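Leucine--tRNA ligase (Agrobacterium radiobacter, PDB 5AH5) probably charges tRNA(Leu) with leucine at the expense of ATP, as a zinc-binding class I aminoacyl-tRNA synthetase with a separate editing domain. Local coordinates at residues D593-R596 and C597-F601; P720-S723 and E724-A728; V758-G762 and K763-T767. All blocks are in the same frame, centred on the assembly; numbering follows the deposited sequence.

Contact 1 (D593-R596 and C597-F601); sequences DAVR and CYLLF. With nucleotides of chain D.
Asp593 and Cys597 meet one helical turn apart: the amide N of Cys597 donates to Asp593 O at 2.8 Å, and the thiol leans back over the same carbonyl, SG 3.5 Å from Asp593 O. The carboxylate of Asp593 turns the other way, to His721 and the backbone of Ile722. Ala594 O receives the amide of Tyr598, whose CB rests against it at 3.4 Å while the ring runs on to Trp611. Val595 O accepts from Leu599 N in a nearly straight bond (168°), and Leu599 folds CG and CD1 over that oxygen. The two side chains barely meet, CG1 of Val595 lying 4.5 Å from CD1 of Leu599. This is the i to i+4 ladder of an alpha-helix, 592-601, within the class I synthetase family region, packed against helices 48-66, 617-632 and 678-695. Arg596 closes the segment, its O taking the amide of Leu600 at a more bent 142°; its own chain kinks at chi3 (54°) and carries the guanidinium to a salt bridge with Asp58. Phe601 ends the helix and turns its ring edge to A25 of chain D, CE2 3.5 Å from its O2'; CZ is 3.5 Å from O2' of C24 of chain D.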
loop_
_atom_site.group_PDB
_atom_site.type_symbol
_atom_site.label_atom_id
_atom_site.label_comp_id
_atom_site.label_asym_id
_atom_site.label_seq_id
_atom_site.Cartn_x
_atom_site.Cartn_y
_atom_site.Cartn_z
ATOM N N ASP B 593 -13.931 -20.338 -6.876
ATOM C CA ASP B 593 -12.554 -20.732 -7.350
ATOM C C ASP B 593 -12.262 -20.141 -8.753
ATOM O O ASP B 593 -11.225 -19.528 -8.994
ATOM C CB ASP B 593 -12.488 -22.243 -7.406
ATOM C CG ASP B 593 -12.468 -22.897 -6.034
ATOM O OD1 ASP B 593 -11.870 -22.389 -5.057
ATOM O OD2 ASP B 593 -13.063 -23.981 -5.924
ATOM N N ALA B 594 -13.235 -20.273 -9.645
ATOM C CA ALA B 594 -13.086 -19.817 -11.032
ATOM C C ALA B 594 -12.952 -18.323 -11.101
ATOM O O ALA B 594 -12.160 -17.823 -11.890
ATOM C CB ALA B 594 -14.248 -20.311 -11.875
ATOM N N VAL B 595 -13.634 -17.605 -10.187
ATOM C CA VAL B 595 -13.546 -16.186 -10.139
ATOM C C VAL B 595 -12.165 -15.775 -9.680
ATOM O O VAL B 595 -11.523 -14.904 -10.278
ATOM C CB VAL B 595 -14.636 -15.582 -9.204
ATOM C CG1 VAL B 595 -14.426 -14.122 -9.022
ATOM C CG2 VAL B 595 -15.996 -15.802 -9.851
ATOM N N ARG B 596 -11.731 -16.372 -8.588
ATOM C CA ARG B 596 -10.457 -16.003 -8.012
ATOM C C ARG B 596 -9.275 -16.380 -8.953
ATOM O O ARG B 596 -8.325 -15.583 -9.114
ATOM C CB ARG B 596 -10.283 -16.714 -6.699
ATOM C CG ARG B 596 -11.265 -16.257 -5.607
ATOM C CD ARG B 596 -11.234 -17.192 -4.417
ATOM N NE ARG B 596 -9.875 -17.352 -3.917
ATOM C CZ ARG B 596 -9.545 -17.769 -2.692
ATOM N NH1 ARG B 596 -10.461 -17.988 -1.746
ATOM N NH2 ARG B 596 -8.268 -17.911 -2.392
ATOM N N CYS B 597 -9.352 -17.566 -9.536
ATOM C CA CYS B 597 -8.264 -18.041 -10.491
ATOM C C CYS B 597 -8.195 -17.226 -11.780
ATOM O O CYS B 597 -7.097 -16.948 -12.252
ATOM C CB CYS B 597 -8.456 -19.510 -10.823
ATOM S SG CYS B 597 -7.971 -20.584 -9.440
ATOM N N TYR B 598 -9.339 -16.775 -12.316
ATOM C CA TYR B 598 -9.318 -15.815 -13.450
ATOM C C TYR B 598 -8.603 -14.563 -13.091
ATOM O O TYR B 598 -7.748 -14.123 -13.844
ATOM C CB TYR B 598 -10.723 -15.526 -13.986
ATOM C CG TYR B 598 -10.905 -14.358 -14.966
ATOM C CD1 TYR B 598 -10.352 -14.375 -16.273
ATOM C CD2 TYR B 598 -11.624 -13.221 -14.595
ATOM C CE1 TYR B 598 -10.552 -13.302 -17.164
ATOM C CE2 TYR B 598 -11.816 -12.163 -15.490
ATOM C CZ TYR B 598 -11.265 -12.211 -16.773
ATOM O OH TYR B 598 -11.488 -11.156 -17.642
ATOM N N LEU B 599 -8.911 -13.948 -11.946
ATOM C CA LEU B 599 -8.185 -12.723 -11.567
ATOM C C LEU B 599 -6.715 -12.934 -11.357
ATOM O O LEU B 599 -5.911 -11.997 -11.521
ATOM C CB LEU B 599 -8.759 -12.075 -10.291
ATOM C CG LEU B 599 -10.184 -11.497 -10.517
ATOM C CD1 LEU B 599 -10.898 -11.333 -9.164
ATOM C CD2 LEU B 599 -10.111 -10.180 -11.267
ATOM N N LEU B 600 -6.353 -14.091 -10.840
ATOM C CA LEU B 600 -4.955 -14.319 -10.530
ATOM C C LEU B 600 -4.162 -14.737 -11.821
ATOM O O LEU B 600 -3.011 -14.414 -11.951
ATOM C CB LEU B 600 -4.801 -15.377 -9.423
ATOM C CG LEU B 600 -5.225 -14.963 -7.976
ATOM C CD1 LEU B 600 -4.752 -16.023 -7.007
ATOM C CD2 LEU B 600 -4.615 -13.653 -7.591
ATOM N N PHE B 601 -4.794 -15.462 -12.710
ATOM C CA PHE B 601 -4.140 -15.955 -13.941
ATOM C C PHE B 601 -4.174 -14.938 -15.109
ATOM O O PHE B 601 -3.415 -15.055 -16.032
ATOM C CB PHE B 601 -4.772 -17.294 -14.335
ATOM C CG PHE B 601 -4.229 -17.897 -15.609
ATOM C CD1 PHE B 601 -2.937 -18.382 -15.667
ATOM C CD2 PHE B 601 -5.066 -18.056 -16.737
ATOM C CE1 PHE B 601 -2.434 -18.953 -16.851
ATOM C CE2 PHE B 601 -4.601 -18.667 -17.904
ATOM C CZ PHE B 601 -3.272 -19.112 -17.971
ATOM P P A D 25 -2.295 -24.443 -21.300
ATOM O OP1 A D 25 -2.968 -25.653 -20.877
ATOM O OP2 A D 25 -1.877 -24.179 -22.670
ATOM O "O5'" A D 25 -3.185 -23.185 -20.858
ATOM C "C5'" A D 25 -4.213 -22.709 -21.672
ATOM C "C4'" A D 25 -4.627 -21.335 -21.230
ATOM O "O4'" A D 25 -3.470 -20.468 -21.258
ATOM C "C3'" A D 25 -5.620 -20.713 -22.200
ATOM O "O3'" A D 25 -6.937 -21.069 -21.862
ATOM C "C2'" A D 25 -5.321 -19.237 -22.104
ATOM O "O2'" A D 25 -5.992 -18.564 -21.093
ATOM C "C1'" A D 25 -3.813 -19.238 -21.860
ATOM N N9 A D 25 -3.029 -19.075 -23.076
ATOM C C8 A D 25 -2.178 -19.967 -23.690
ATOM N N7 A D 25 -1.577 -19.476 -24.746
ATOM C C5 A D 25 -2.093 -18.192 -24.859
ATOM C C6 A D 25 -1.860 -17.155 -25.777
ATOM N N6 A D 25 -1.017 -17.255 -26.800
ATOM N N1 A D 25 -2.504 -15.977 -25.580
ATOM C C2 A D 25 -3.343 -15.875 -24.542
ATOM N N3 A D 25 -3.650 -16.782 -23.619
ATOM C C4 A D 25 -2.954 -17.917 -23.812
ATOM P P C D 24 3.254 -24.901 -22.753
ATOM O OP1 C D 24 3.188 -26.296 -22.359
ATOM O OP2 C D 24 3.009 -24.429 -24.096
ATOM O "O5'" C D 24 2.147 -24.107 -21.891
ATOM C "C5'" C D 24 2.012 -24.333 -20.474
ATOM C "C4'" C D 24 1.032 -23.319 -19.867
ATOM O "O4'" C D 24 1.634 -22.005 -19.848
ATOM C "C3'" C D 24 -0.241 -23.101 -20.645
ATOM O "O3'" C D 24 -1.066 -24.235 -20.402
ATOM C "C2'" C D 24 -0.686 -21.766 -20.104
ATOM O "O2'" C D 24 -1.102 -21.767 -18.747
ATOM C "C1'" C D 24 0.645 -21.031 -20.063
ATOM N N1 C D 24 0.944 -20.297 -21.294
ATOM C C2 C D 24 0.297 -19.082 -21.473
ATOM O O2 C D 24 -0.461 -18.675 -20.575
ATOM N N3 C D 24 0.520 -18.374 -22.597
ATOM C C4 C D 24 1.341 -18.857 -23.541
ATOM N N4 C D 24 1.572 -18.103 -24.624
ATOM C C5 C D 24 1.975 -20.126 -23.406
ATOM C C6 C D 24 1.752 -20.806 -22.277
#

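Contact 2 (P720-S723 and E724-A728); sequences PHIS and EELWA
Glu724 comes back over Pro720, one turn earlier in the helix, and its side chain folds back along the first turn to Pro720 O. CB lies 3.6 Å from His721 O. CG, set beside the backbone N by a chi1 of -66°, approaches Pro720 O at 3.4 Å. A bend at chi2 (-65°) then turns the carboxylate away from the helix. From there OE2 receives a hydrogen bond from a water at 2.9 Å, and that water also donates to Pro720 O, bridging the side chain to the first turn. The same carbonyl takes the amide of Glu724, which approaches from above its plane, so one oxygen is gripped by both a backbone N-H and a water. At the far end OE1 and OE2 are held by the amides of Val736 and Ala737, and OE2 also by the indole N-H of Trp16; such a ring of donors would be expected to favour the ionised carboxylate.

On another side of the helix, Ile722 and Leu726 run side by side in the same direction, with CG2 of Ile722 3.9 Å from CD1 of Leu726. Leu726 CG also settles over Ile722 O at 3.3 Å.

Helix 720-729, in the anticodon-binding domain of the family, packs among three helices: helix 5-19 lies on Pro720, His721 and Glu724, helix 617-632 receives Ile722 and Leu726, and helix 701-715 meets Ser723, Leu726 and Trp727.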
loop_
_atom_site.group_PDB
_atom_site.type_symbol
_atom_site.label_atom_id
_atom_site.label_comp_id
_atom_site.label_asym_id
_atom_site.label_seq_id
_atom_site.Cartn_x
_atom_site.Cartn_y
_atom_site.Cartn_z
ATOM N N PRO B 720 -9.311 -23.346 -3.690
ATOM C CA PRO B 720 -9.399 -24.129 -2.443
ATOM C C PRO B 720 -10.581 -25.024 -2.261
ATOM O O PRO B 720 -10.451 -26.078 -1.637
ATOM C CB PRO B 720 -9.355 -23.035 -1.328
ATOM C CG PRO B 720 -9.877 -21.835 -1.981
ATOM C CD PRO B 720 -9.218 -21.917 -3.382
ATOM N N HIS B 721 -11.716 -24.654 -2.816
ATOM C CA HIS B 721 -12.958 -25.417 -2.633
ATOM C C HIS B 721 -12.990 -26.695 -3.474
ATOM O O HIS B 721 -13.291 -27.803 -2.988
ATOM C CB HIS B 721 -14.217 -24.570 -3.009
ATOM C CG HIS B 721 -14.283 -23.229 -2.323
ATOM N ND1 HIS B 721 -13.638 -22.108 -2.806
ATOM C CD2 HIS B 721 -14.947 -22.838 -1.206
ATOM C CE1 HIS B 721 -13.906 -21.086 -2.016
ATOM N NE2 HIS B 721 -14.659 -21.514 -1.014
ATOM N N ILE B 722 -12.748 -26.511 -4.768
ATOM C CA ILE B 722 -12.628 -27.634 -5.698
ATOM C C ILE B 722 -11.526 -28.580 -5.243
ATOM O O ILE B 722 -11.608 -29.775 -5.392
ATOM C CB ILE B 722 -12.311 -27.107 -7.128
ATOM C CG1 ILE B 722 -13.626 -26.917 -7.884
ATOM C CG2 ILE B 722 -11.392 -28.040 -7.910
ATOM C CD1 ILE B 722 -13.584 -25.842 -8.974
ATOM N N SER B 723 -10.475 -28.038 -4.707
ATOM C CA SER B 723 -9.383 -28.873 -4.218
ATOM C C SER B 723 -9.775 -29.789 -3.075
ATOM O O SER B 723 -9.351 -30.951 -3.060
ATOM C CB SER B 723 -8.207 -28.017 -3.834
ATOM O OG SER B 723 -7.689 -27.419 -5.005
ATOM N N GLU B 724 -10.570 -29.272 -2.121
ATOM C CA GLU B 724 -11.084 -30.083 -1.050
ATOM C C GLU B 724 -11.996 -31.117 -1.633
ATOM O O GLU B 724 -11.959 -32.254 -1.194
ATOM C CB GLU B 724 -11.871 -29.269 0.025
ATOM C CG GLU B 724 -11.044 -28.292 0.834
ATOM C CD GLU B 724 -9.967 -28.907 1.729
ATOM O OE1 GLU B 724 -9.950 -30.135 1.832
ATOM O OE2 GLU B 724 -9.066 -28.163 2.264
ATOM N N GLU B 725 -12.808 -30.744 -2.620
ATOM C CA GLU B 725 -13.758 -31.693 -3.167
ATOM C C GLU B 725 -12.974 -32.895 -3.749
ATOM O O GLU B 725 -13.313 -34.042 -3.515
ATOM C CB GLU B 725 -14.582 -31.023 -4.294
ATOM C CG GLU B 725 -15.730 -31.834 -4.891
ATOM C CD GLU B 725 -17.000 -31.836 -4.048
ATOM O OE1 GLU B 725 -17.120 -31.079 -3.048
ATOM O OE2 GLU B 725 -17.923 -32.569 -4.430
ATOM N N LEU B 726 -11.954 -32.598 -4.544
ATOM C CA LEU B 726 -11.219 -33.653 -5.261
ATOM C C LEU B 726 -10.414 -34.500 -4.310
ATOM O O LEU B 726 -10.475 -35.728 -4.380
ATOM C CB LEU B 726 -10.331 -33.040 -6.317
ATOM C CG LEU B 726 -11.181 -32.414 -7.405
ATOM C CD1 LEU B 726 -10.281 -31.757 -8.451
ATOM C CD2 LEU B 726 -12.138 -33.413 -8.024
ATOM N N TRP B 727 -9.731 -33.847 -3.376
ATOM C CA TRP B 727 -9.056 -34.551 -2.267
ATOM C C TRP B 727 -9.943 -35.562 -1.577
ATOM O O TRP B 727 -9.542 -36.755 -1.440
ATOM C CB TRP B 727 -8.544 -33.531 -1.270
ATOM C CG TRP B 727 -7.682 -33.978 -0.132
ATOM C CD1 TRP B 727 -8.046 -34.024 1.173
ATOM C CD2 TRP B 727 -6.304 -34.258 -0.164
ATOM N NE1 TRP B 727 -6.995 -34.359 1.959
ATOM C CE2 TRP B 727 -5.889 -34.472 1.170
ATOM C CE3 TRP B 727 -5.363 -34.360 -1.191
ATOM C CZ2 TRP B 727 -4.575 -34.840 1.502
ATOM C CZ3 TRP B 727 -4.065 -34.660 -0.871
ATOM C CH2 TRP B 727 -3.673 -34.930 0.460
ATOM N N ALA B 728 -11.144 -35.119 -1.184
ATOM C CA ALA B 728 -12.123 -36.019 -0.563
ATOM C C ALA B 728 -12.613 -37.106 -1.493
ATOM O O ALA B 728 -12.753 -38.261 -1.078
ATOM C CB ALA B 728 -13.337 -35.267 -0.012
HETATM O O HOH W 1 -8.337 -26.281 0.183
#

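Contact 3 (V758-G762 and K763-T767); sequences VQING and KLIRT. With SO4 (sulfate ion), chain K; nucleotides of chain D.
Ile760 and Ile765 reach each other across the hairpin at a slant, CD1 of Ile760 coming to 3.7 Å from CG1 of Ile765. Gln759 and Leu764, a non-hydrogen-bonded pair, point to the other face, that of the tRNA. Gln759 extends beyond CG until OE1 accepts from N2 of G19 of chain D at 3.0 Å, while Leu764 lays CD2 3.6 Å from O3' of U20 of chain D.

The hairpin closes in a type I' turn from Ile760 to Lys763, a two-residue connection through Asn761 and Gly762. Paired backbone bonds join Ile760 and Lys763, the amide of Lys763 approaching Ile760 O from well above the carbonyl plane. A beta bulge in the second strand sets Ile765 and Arg766 opposite Val758: Val758 O takes the amide of Ile765, and Val758 N donates to Arg766 O. The bulge lets Ile765 turn to the side of Ile760.

Arg766 bends at chi3 (-75°) so that NE and NH2 both grip Thr767 O side-on, nearly in the guanidinium plane. Its NH2 also makes a weak bond to sulfate O1 at 2.9 Å, the ion lying at the guanidinium edge and probably coming from the crystallisation liquor; NH1 pairs with Glu788.

Strand 763-771 is an outer strand of a four-stranded mixed sheet. Strand 753-760 separates it from 808-813, and helix 787-792 covers the face bearing Ile760.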
loop_
_atom_site.group_PDB
_atom_site.type_symbol
_atom_site.label_atom_id
_atom_site.label_comp_id
_atom_site.label_asym_id
_atom_site.label_seq_id
_atom_site.Cartn_x
_atom_site.Cartn_y
_atom_site.Cartn_z
ATOM N N VAL B 758 23.449 -26.387 -27.035
ATOM C CA VAL B 758 24.812 -26.178 -27.435
ATOM C C VAL B 758 24.904 -24.881 -28.188
ATOM O O VAL B 758 24.187 -24.678 -29.166
ATOM C CB VAL B 758 25.205 -27.314 -28.366
ATOM C CG1 VAL B 758 26.642 -27.145 -28.844
ATOM C CG2 VAL B 758 24.983 -28.638 -27.635
ATOM N N GLN B 759 25.742 -23.990 -27.704
ATOM C CA GLN B 759 26.121 -22.775 -28.407
ATOM C C GLN B 759 27.525 -22.891 -29.033
ATOM O O GLN B 759 28.356 -23.579 -28.527
ATOM C CB GLN B 759 26.132 -21.608 -27.460
ATOM C CG GLN B 759 24.738 -21.200 -26.969
ATOM C CD GLN B 759 24.770 -20.208 -25.816
ATOM O OE1 GLN B 759 25.720 -20.153 -25.049
ATOM N NE2 GLN B 759 23.682 -19.458 -25.657
ATOM N N ILE B 760 27.753 -22.155 -30.106
ATOM C CA ILE B 760 29.067 -21.858 -30.609
ATOM C C ILE B 760 29.178 -20.365 -30.656
ATOM O O ILE B 760 28.365 -19.637 -31.297
ATOM C CB ILE B 760 29.347 -22.435 -31.999
ATOM C CG1 ILE B 760 29.382 -23.940 -31.934
ATOM C CG2 ILE B 760 30.680 -21.953 -32.498
ATOM C CD1 ILE B 760 29.378 -24.646 -33.287
ATOM N N ASN B 761 30.173 -19.884 -29.927
ATOM C CA ASN B 761 30.419 -18.469 -29.753
ATOM C C ASN B 761 29.200 -17.727 -29.288
ATOM O O ASN B 761 28.954 -16.620 -29.715
ATOM C CB ASN B 761 30.981 -17.873 -31.044
ATOM C CG ASN B 761 32.429 -18.211 -31.224
ATOM O OD1 ASN B 761 33.095 -18.795 -30.319
ATOM N ND2 ASN B 761 32.939 -17.903 -32.393
ATOM N N GLY B 762 28.403 -18.382 -28.448
ATOM C CA GLY B 762 27.205 -17.765 -27.928
ATOM C C GLY B 762 25.979 -17.999 -28.792
ATOM O O GLY B 762 24.910 -17.692 -28.356
ATOM N N LYS B 763 26.110 -18.556 -29.988
ATOM C CA LYS B 763 24.911 -18.752 -30.830
ATOM C C LYS B 763 24.358 -20.167 -30.694
ATOM O O LYS B 763 25.108 -21.124 -30.906
ATOM C CB LYS B 763 25.272 -18.483 -32.304
ATOM C CG LYS B 763 24.070 -18.277 -33.214
ATOM C CD LYS B 763 24.359 -18.621 -34.672
ATOM C CE LYS B 763 23.071 -18.725 -35.500
ATOM N NZ LYS B 763 23.105 -19.929 -36.374
ATOM N N LEU B 764 23.065 -20.319 -30.375
ATOM C CA LEU B 764 22.456 -21.632 -30.317
ATOM C C LEU B 764 22.553 -22.352 -31.657
ATOM O O LEU B 764 22.035 -21.860 -32.664
ATOM C CB LEU B 764 20.996 -21.555 -29.975
ATOM C CG LEU B 764 20.178 -22.851 -29.921
ATOM C CD1 LEU B 764 20.587 -23.725 -28.748
ATOM C CD2 LEU B 764 18.682 -22.543 -29.788
ATOM N N ILE B 765 23.129 -23.551 -31.623
ATOM C CA ILE B 765 23.216 -24.427 -32.767
ATOM C C ILE B 765 22.113 -25.518 -32.714
ATOM O O ILE B 765 21.435 -25.726 -33.686
ATOM C CB ILE B 765 24.639 -25.065 -32.824
ATOM C CG1 ILE B 765 25.732 -23.966 -32.829
ATOM C CG2 ILE B 765 24.772 -25.897 -34.074
ATOM C CD1 ILE B 765 25.490 -22.820 -33.833
ATOM N N ARG B 766 21.926 -26.200 -31.588
ATOM C CA ARG B 766 20.958 -27.322 -31.468
ATOM C C ARG B 766 20.995 -27.772 -30.011
ATOM O O ARG B 766 21.720 -27.217 -29.195
ATOM C CB ARG B 766 21.313 -28.513 -32.365
ATOM C CG ARG B 766 22.681 -29.143 -32.090
ATOM C CD ARG B 766 22.870 -30.445 -32.855
ATOM N NE ARG B 766 22.096 -31.518 -32.221
ATOM C CZ ARG B 766 22.090 -32.794 -32.575
ATOM N NH1 ARG B 766 22.798 -33.263 -33.607
ATOM N NH2 ARG B 766 21.349 -33.621 -31.860
ATOM N N THR B 767 20.243 -28.785 -29.688
ATOM C CA THR B 767 20.302 -29.415 -28.390
ATOM C C THR B 767 20.753 -30.842 -28.574
ATOM O O THR B 767 20.708 -31.386 -29.665
ATOM C CB THR B 767 18.922 -29.463 -27.677
ATOM O OG1 THR B 767 18.012 -30.302 -28.416
ATOM C CG2 THR B 767 18.317 -28.131 -27.555
HETATM S S SO4 K . 19.466 -35.692 -29.478
HETATM O O1 SO4 K . 19.206 -34.335 -30.032
HETATM O O2 SO4 K . 20.852 -35.913 -28.962
HETATM O O3 SO4 K . 19.091 -36.711 -30.493
HETATM O O4 SO4 K . 18.527 -35.836 -28.338
ATOM P P U D 20 18.402 -20.438 -22.218
ATOM O OP1 U D 20 18.126 -19.113 -22.821
ATOM O OP2 U D 20 17.472 -21.061 -21.297
ATOM O "O5'" U D 20 18.706 -21.515 -23.338
ATOM C "C5'" U D 20 19.554 -21.179 -24.447
ATOM C "C4'" U D 20 18.829 -21.493 -25.723
ATOM O "O4'" U D 20 18.573 -22.921 -25.755
ATOM C "C3'" U D 20 17.475 -20.809 -25.897
ATOM O "O3'" U D 20 17.285 -20.439 -27.263
ATOM C "C2'" U D 20 16.486 -21.904 -25.487
ATOM O "O2'" U D 20 15.212 -21.775 -26.054
ATOM C "C1'" U D 20 17.200 -23.160 -25.992
ATOM N N1 U D 20 16.819 -24.384 -25.273
ATOM C C2 U D 20 16.174 -25.374 -25.971
ATOM O O2 U D 20 15.952 -25.301 -27.158
ATOM N N3 U D 20 15.829 -26.475 -25.228
ATOM C C4 U D 20 16.055 -26.682 -23.884
ATOM O O4 U D 20 15.703 -27.739 -23.365
ATOM C C5 U D 20 16.734 -25.615 -23.229
ATOM C C6 U D 20 17.067 -24.518 -23.924
ATOM P P G D 19 19.334 -16.002 -17.836
ATOM O OP1 G D 19 18.106 -15.582 -18.512
ATOM O OP2 G D 19 19.369 -16.700 -16.562
ATOM O "O5'" G D 19 20.084 -16.991 -18.857
ATOM C "C5'" G D 19 20.010 -16.792 -20.296
ATOM C "C4'" G D 19 20.574 -18.004 -21.015
ATOM O "O4'" G D 19 21.998 -18.073 -20.745
ATOM C "C3'" G D 19 19.996 -19.340 -20.534
ATOM O "O3'" G D 19 19.807 -20.302 -21.521
ATOM C "C2'" G D 19 21.055 -19.857 -19.583
ATOM O "O2'" G D 19 21.073 -21.234 -19.311
ATOM C "C1'" G D 19 22.315 -19.375 -20.282
ATOM N N9 G D 19 23.507 -19.279 -19.452
ATOM C C8 G D 19 23.588 -19.223 -18.081
ATOM N N7 G D 19 24.812 -19.094 -17.645
ATOM C C5 G D 19 25.584 -19.038 -18.799
ATOM C C6 G D 19 26.986 -18.887 -18.963
ATOM O O6 G D 19 27.854 -18.737 -18.096
ATOM N N1 G D 19 27.346 -18.892 -20.305
ATOM C C2 G D 19 26.473 -19.010 -21.359
ATOM N N2 G D 19 27.015 -18.976 -22.592
ATOM N N3 G D 19 25.167 -19.157 -21.218
ATOM C C4 G D 19 24.794 -19.152 -19.921
#

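How the contacts relate
All three contacts follow one another along the chain; none nests in or crosses another. Contact 1 comes first and contact 2 more than a hundred residues later; each joins successive turns of a single helix, so neither closes a loop. They nevertheless touch through Asp593, which ties the catalytic-family region to the anticodon-binding family region across that mostly helical length of chain. Strand 753-760, the next element after helix 720-729, turns back into 763-771 at contact 3, which alone closes a turn, a tight hairpin in the C-terminal sheet about 34 Å from contact 2 between nearest atoms. Contacts 1 and 3 do not touch, yet both reach chain D, the bound tRNA.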